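PDB 1F56: plantacyanin from Spinacia oleracea, which binds a single copper ion as a basic blue cupredoxin of the phytocyanin family and probably serves as a small electron-transfer protein. Local coordinates for residues 1-7 with 23-29; 7-11 with 82-86. Residue numbers count along the deposited sequence, not the author numbering.

Contact 1 of 2, residues 1-7 with 23-29; sequences AVYNIGW and DVLVFKY
Build two extended strands, 2-6 and 24-28, running the same way at 28° with their axes 4.5 Å apart at closest. The register is in step, Val2 facing Val24 through Gly6 facing Lys28, and six backbone hydrogen bonds follow the parallel pattern, from Val24 N to Ala1 O at 2.8 Å, through Ile5 N to Val26 O at 2.7 Å, to Trp7 N to Lys28 O at 3.1 Å. At the start, the amino terminus makes a salt bridge, Ala1 N to Asp23 OD1 at 3.0 Å, while Asp23 OD2 accepts from Arg20 N. On one face Val2, Val24 and Val26 all take the t rotamer, with Val2 CG1 3.8 Å from Val26 CG2; Asn4 (m) brings OD1 to 3.5 Å from CE of the stretched Lys28. The opposite face carries Tyr3, Ile5, Leu25 and Phe27, all m at chi1, with Ile5 CG1 4.2 Å from Leu25 CD2 and the edge of the Tyr3 ring at Asp23, CE1 to OD2 3.4 Å. Beyond the strands Trp7 (t) swings its indole so that the edge of Phe27 points at the face of its six-membered ring, an edge-to-face (T-shaped) pair with centroids 5.1 Å apart and planes at 87°; Tyr29 (p) completes the aromatic cluster, Trp7 CD1 to Tyr29 CD1 3.6 Å. In this cupredoxin barrel, strand 24-28 lies between 2-6 and antiparallel strand 60-64, and Phe27 packs on Val36 and Ile86 of the other sheet.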
# COMPACT_ATOMS: atom_id res chain seq x y z
N ALA A 1 -1.05 -16.74 0.78
CA ALA A 1 -0.02 -16.62 -0.29
C ALA A 1 0.81 -15.34 -0.09
O ALA A 1 0.38 -14.42 0.60
CB ALA A 1 -0.70 -16.62 -1.66
N VAL A 2 1.99 -15.30 -0.70
CA VAL A 2 2.88 -14.14 -0.60
C VAL A 2 3.06 -13.54 -2.01
O VAL A 2 3.38 -14.27 -2.95
CB VAL A 2 4.24 -14.55 -0.02
CG1 VAL A 2 5.15 -13.32 0.17
CG2 VAL A 2 4.03 -15.23 1.32
N TYR A 3 2.83 -12.23 -2.13
CA TYR A 3 2.94 -11.52 -3.41
C TYR A 3 3.85 -10.28 -3.32
O TYR A 3 3.74 -9.48 -2.39
CB TYR A 3 1.54 -11.08 -3.87
CG TYR A 3 0.54 -12.22 -4.07
CD1 TYR A 3 -0.62 -12.30 -3.31
CD2 TYR A 3 0.79 -13.22 -5.00
CE1 TYR A 3 -1.52 -13.36 -3.48
CE2 TYR A 3 -0.10 -14.28 -5.17
CZ TYR A 3 -1.24 -14.35 -4.41
OH TYR A 3 -2.11 -15.39 -4.62
N ASN A 4 4.75 -10.11 -4.29
CA ASN A 4 5.63 -8.93 -4.32
C ASN A 4 4.88 -7.79 -5.02
O ASN A 4 4.23 -8.02 -6.04
CB ASN A 4 6.91 -9.19 -5.12
CG ASN A 4 7.82 -10.23 -4.49
OD1 ASN A 4 7.92 -10.33 -3.28
ND2 ASN A 4 8.51 -10.99 -5.33
N ILE A 5 4.96 -6.57 -4.48
CA ILE A 5 4.32 -5.42 -5.12
C ILE A 5 5.41 -4.45 -5.59
O ILE A 5 6.34 -4.17 -4.85
CB ILE A 5 3.37 -4.67 -4.14
CG1 ILE A 5 2.20 -5.56 -3.75
CG2 ILE A 5 2.81 -3.41 -4.82
CD1 ILE A 5 1.36 -6.00 -4.95
N GLY A 6 5.32 -3.96 -6.82
CA GLY A 6 6.32 -3.02 -7.31
C GLY A 6 5.83 -1.66 -6.84
O GLY A 6 4.93 -1.07 -7.45
N TRP A 7 6.39 -1.17 -5.75
CA TRP A 7 5.95 0.11 -5.17
C TRP A 7 6.63 1.30 -5.83
O TRP A 7 7.75 1.66 -5.48
CB TRP A 7 6.24 0.08 -3.67
CG TRP A 7 5.49 1.11 -2.87
CD1 TRP A 7 6.04 1.98 -1.95
CD2 TRP A 7 4.08 1.34 -2.85
NE1 TRP A 7 5.05 2.72 -1.36
CE2 TRP A 7 3.83 2.36 -1.90
CE3 TRP A 7 2.99 0.78 -3.55
CZ2 TRP A 7 2.55 2.84 -1.62
CZ3 TRP A 7 1.69 1.26 -3.27
CH2 TRP A 7 1.49 2.28 -2.30
N ASP A 23 -3.23 -13.12 3.00
CA ASP A 23 -2.11 -12.99 2.07
C ASP A 23 -1.12 -11.96 2.59
O ASP A 23 -1.50 -10.99 3.27
CB ASP A 23 -2.59 -12.52 0.68
CG ASP A 23 -3.33 -13.60 -0.09
OD1 ASP A 23 -3.29 -14.79 0.30
OD2 ASP A 23 -3.95 -13.24 -1.11
N VAL A 24 0.14 -12.14 2.23
CA VAL A 24 1.20 -11.23 2.62
C VAL A 24 1.64 -10.45 1.37
O VAL A 24 1.97 -11.03 0.34
CB VAL A 24 2.44 -12.01 3.18
CG1 VAL A 24 3.56 -11.03 3.56
CG2 VAL A 24 2.02 -12.87 4.38
N LEU A 25 1.62 -9.12 1.45
CA LEU A 25 2.09 -8.30 0.33
C LEU A 25 3.50 -7.84 0.69
O LEU A 25 3.76 -7.44 1.83
CB LEU A 25 1.22 -7.06 0.13
CG LEU A 25 -0.23 -7.27 -0.32
CD1 LEU A 25 -0.86 -5.93 -0.68
CD2 LEU A 25 -0.25 -8.20 -1.52
N VAL A 26 4.42 -7.90 -0.26
CA VAL A 26 5.76 -7.44 0.01
C VAL A 26 6.01 -6.23 -0.87
O VAL A 26 6.18 -6.36 -2.09
CB VAL A 26 6.83 -8.52 -0.27
CG1 VAL A 26 8.21 -7.99 0.16
CG2 VAL A 26 6.51 -9.83 0.50
N PHE A 27 6.02 -5.04 -0.26
CA PHE A 27 6.26 -3.80 -0.99
C PHE A 27 7.76 -3.64 -1.21
O PHE A 27 8.55 -3.53 -0.25
CB PHE A 27 5.69 -2.60 -0.22
CG PHE A 27 4.19 -2.60 -0.12
CD1 PHE A 27 3.53 -3.40 0.82
CD2 PHE A 27 3.43 -1.83 -0.99
CE1 PHE A 27 2.14 -3.42 0.89
CE2 PHE A 27 2.02 -1.84 -0.93
CZ PHE A 27 1.38 -2.64 0.02
N LYS A 28 8.15 -3.62 -2.48
CA LYS A 28 9.55 -3.51 -2.84
C LYS A 28 9.86 -2.20 -3.53
O LYS A 28 9.16 -1.80 -4.48
CB LYS A 28 9.95 -4.69 -3.74
CG LYS A 28 9.77 -6.04 -3.07
CD LYS A 28 10.59 -7.12 -3.73
CE LYS A 28 10.72 -8.33 -2.83
NZ LYS A 28 11.58 -9.39 -3.41
N TYR A 29 10.91 -1.53 -3.03
CA TYR A 29 11.35 -0.24 -3.54
C TYR A 29 12.67 0.12 -2.85
O TYR A 29 13.16 -0.62 -1.99
CB TYR A 29 10.30 0.83 -3.24
CG TYR A 29 9.96 0.94 -1.76
CD1 TYR A 29 9.02 0.08 -1.18
CD2 TYR A 29 10.61 1.86 -0.94
CE1 TYR A 29 8.74 0.15 0.20
CE2 TYR A 29 10.33 1.93 0.44
CZ TYR A 29 9.40 1.07 0.99
OH TYR A 29 9.14 1.13 2.35

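Contact 2 of 2, residues 7-11 with 82-86; sequences WSFNV and GGMKI
No hydrogen bond joins residues 7-11 to 82-86; the contact rests on side-chain packing around Met84, with Phe9 and Met84 the nearest CA pair at 5.1 Å. Trp7, t at chi1, turns a face of its indole to Met84, whose CE sits over the five-membered ring, 3.5 Å from its centroid and 5° off its normal, a CH-pi contact; the far end of the indole reaches Ile86, CZ3 to CG1 4.1 Å. Trp7 NE1 hydrogen-bonds to Asn35 O. Ser8 points its CB away, but its O packs against Met84, Ser8 O to Met84 CG 3.4 Å. Phe9 turns the backbone at -53/-35, and with chi1 m, SD of Met84 lies over the face of the Phe9 ring, 4.4 Å from its centroid and 10° off the normal, a Met-aromatic contact. Phe9 O lies 3.7 Å from Gly82 O: a CB on either Gly82 or Gly83 would crowd Phe9, and at phi 107° and psi near 0° one on Gly83 would also jam against Gly82 O. Val11 (t) returns inward, CG1 3.9 Å from CG2 of Ile86. Across from this loop, Met84 (m, t, p) centres an inverse gamma turn, phi/psi -79/77, closed by Lys85 N to Gly83 O at 2.8 Å. Held thus between Trp7 and Phe9, Met84 joins His34, Cys74 and His79 around copper, the His-Cys-His-Met ligand set of a classical type 1 blue copper site.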
# COMPACT_ATOMS: atom_id res chain seq x y z
N TRP A 7 6.39 -1.17 -5.75
CA TRP A 7 5.95 0.11 -5.17
C TRP A 7 6.63 1.30 -5.83
O TRP A 7 7.75 1.66 -5.48
CB TRP A 7 6.24 0.08 -3.67
CG TRP A 7 5.49 1.11 -2.87
CD1 TRP A 7 6.04 1.98 -1.95
CD2 TRP A 7 4.08 1.34 -2.85
NE1 TRP A 7 5.05 2.72 -1.36
CE2 TRP A 7 3.83 2.36 -1.90
CE3 TRP A 7 2.99 0.78 -3.55
CZ2 TRP A 7 2.55 2.84 -1.62
CZ3 TRP A 7 1.69 1.26 -3.27
CH2 TRP A 7 1.49 2.28 -2.30
N SER A 8 5.94 1.91 -6.78
CA SER A 8 6.47 3.06 -7.49
C SER A 8 5.31 3.94 -7.94
O SER A 8 4.15 3.59 -7.72
CB SER A 8 7.27 2.61 -8.71
OG SER A 8 7.93 3.72 -9.30
N PHE A 9 5.61 5.07 -8.57
CA PHE A 9 4.54 5.96 -9.03
C PHE A 9 3.57 5.15 -9.89
O PHE A 9 2.36 5.38 -9.87
CB PHE A 9 5.15 7.13 -9.81
CG PHE A 9 5.93 8.08 -8.93
CD1 PHE A 9 5.28 9.08 -8.22
CD2 PHE A 9 7.30 7.92 -8.76
CE1 PHE A 9 5.99 9.91 -7.36
CE2 PHE A 9 8.02 8.74 -7.90
CZ PHE A 9 7.36 9.74 -7.20
N ASN A 10 4.10 4.19 -10.62
CA ASN A 10 3.25 3.32 -11.42
C ASN A 10 3.30 1.98 -10.69
O ASN A 10 4.18 1.15 -10.94
CB ASN A 10 3.78 3.20 -12.85
CG ASN A 10 2.91 2.30 -13.72
OD1 ASN A 10 3.03 1.07 -13.69
ND2 ASN A 10 2.01 2.91 -14.48
N VAL A 11 2.37 1.78 -9.76
CA VAL A 11 2.33 0.55 -8.97
C VAL A 11 2.04 -0.69 -9.81
O VAL A 11 1.14 -0.67 -10.65
CB VAL A 11 1.24 0.62 -7.89
CG1 VAL A 11 1.30 -0.64 -7.04
CG2 VAL A 11 1.44 1.86 -7.03
N GLY A 82 0.45 11.46 -7.40
CA GLY A 82 1.07 10.93 -8.60
C GLY A 82 0.66 9.49 -8.87
O GLY A 82 1.16 8.86 -9.80
N GLY A 83 -0.25 8.97 -8.05
CA GLY A 83 -0.72 7.61 -8.25
C GLY A 83 -0.24 6.55 -7.27
O GLY A 83 -0.60 5.38 -7.38
N MET A 84 0.60 6.94 -6.31
CA MET A 84 1.07 5.94 -5.36
C MET A 84 0.03 5.65 -4.28
O MET A 84 0.12 6.11 -3.15
CB MET A 84 2.40 6.37 -4.74
CG MET A 84 3.57 6.20 -5.69
SD MET A 84 5.16 6.25 -4.84
CE MET A 84 5.42 4.48 -4.42
N LYS A 85 -0.97 4.87 -4.65
CA LYS A 85 -2.02 4.48 -3.70
C LYS A 85 -2.71 3.24 -4.27
O LYS A 85 -2.83 3.11 -5.49
CB LYS A 85 -3.05 5.61 -3.55
CG LYS A 85 -3.75 5.92 -4.86
CD LYS A 85 -5.11 6.57 -4.67
CE LYS A 85 -5.02 8.02 -4.30
NZ LYS A 85 -6.39 8.62 -4.24
N ILE A 86 -3.13 2.33 -3.40
CA ILE A 86 -3.86 1.15 -3.86
C ILE A 86 -4.88 0.70 -2.84
O ILE A 86 -4.71 0.89 -1.63
CB ILE A 86 -2.96 -0.06 -4.17
CG1 ILE A 86 -2.07 -0.38 -2.97
CG2 ILE A 86 -2.16 0.18 -5.43
CD1 ILE A 86 -1.26 -1.67 -3.15

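In the fold
From the N terminus, strand 2-6 runs straight into Trp7 and the loop 7-11. The chain then comes back as strand 24-28 to close contact 1, a short loop of 15 intervening residues without helix or strand. Contact 2 waits until the chain has passed through strand 36-39, helix 41-45 and strands 54-56, 60-64 and 68-73; only at 82-86, with 70 residues intervening between Val11 and Gly82, does it return. Because 23-29 falls between 7-11 and 82-86, the two contacts cross. They share Trp7 and also meet where Ile5 packs on Val11 and Phe27 on Ile86. Contact 1 thus joins neighbours within one sheet, whereas contact 2 ties the loop leaving it to the copper-binding loop and final strand of the other.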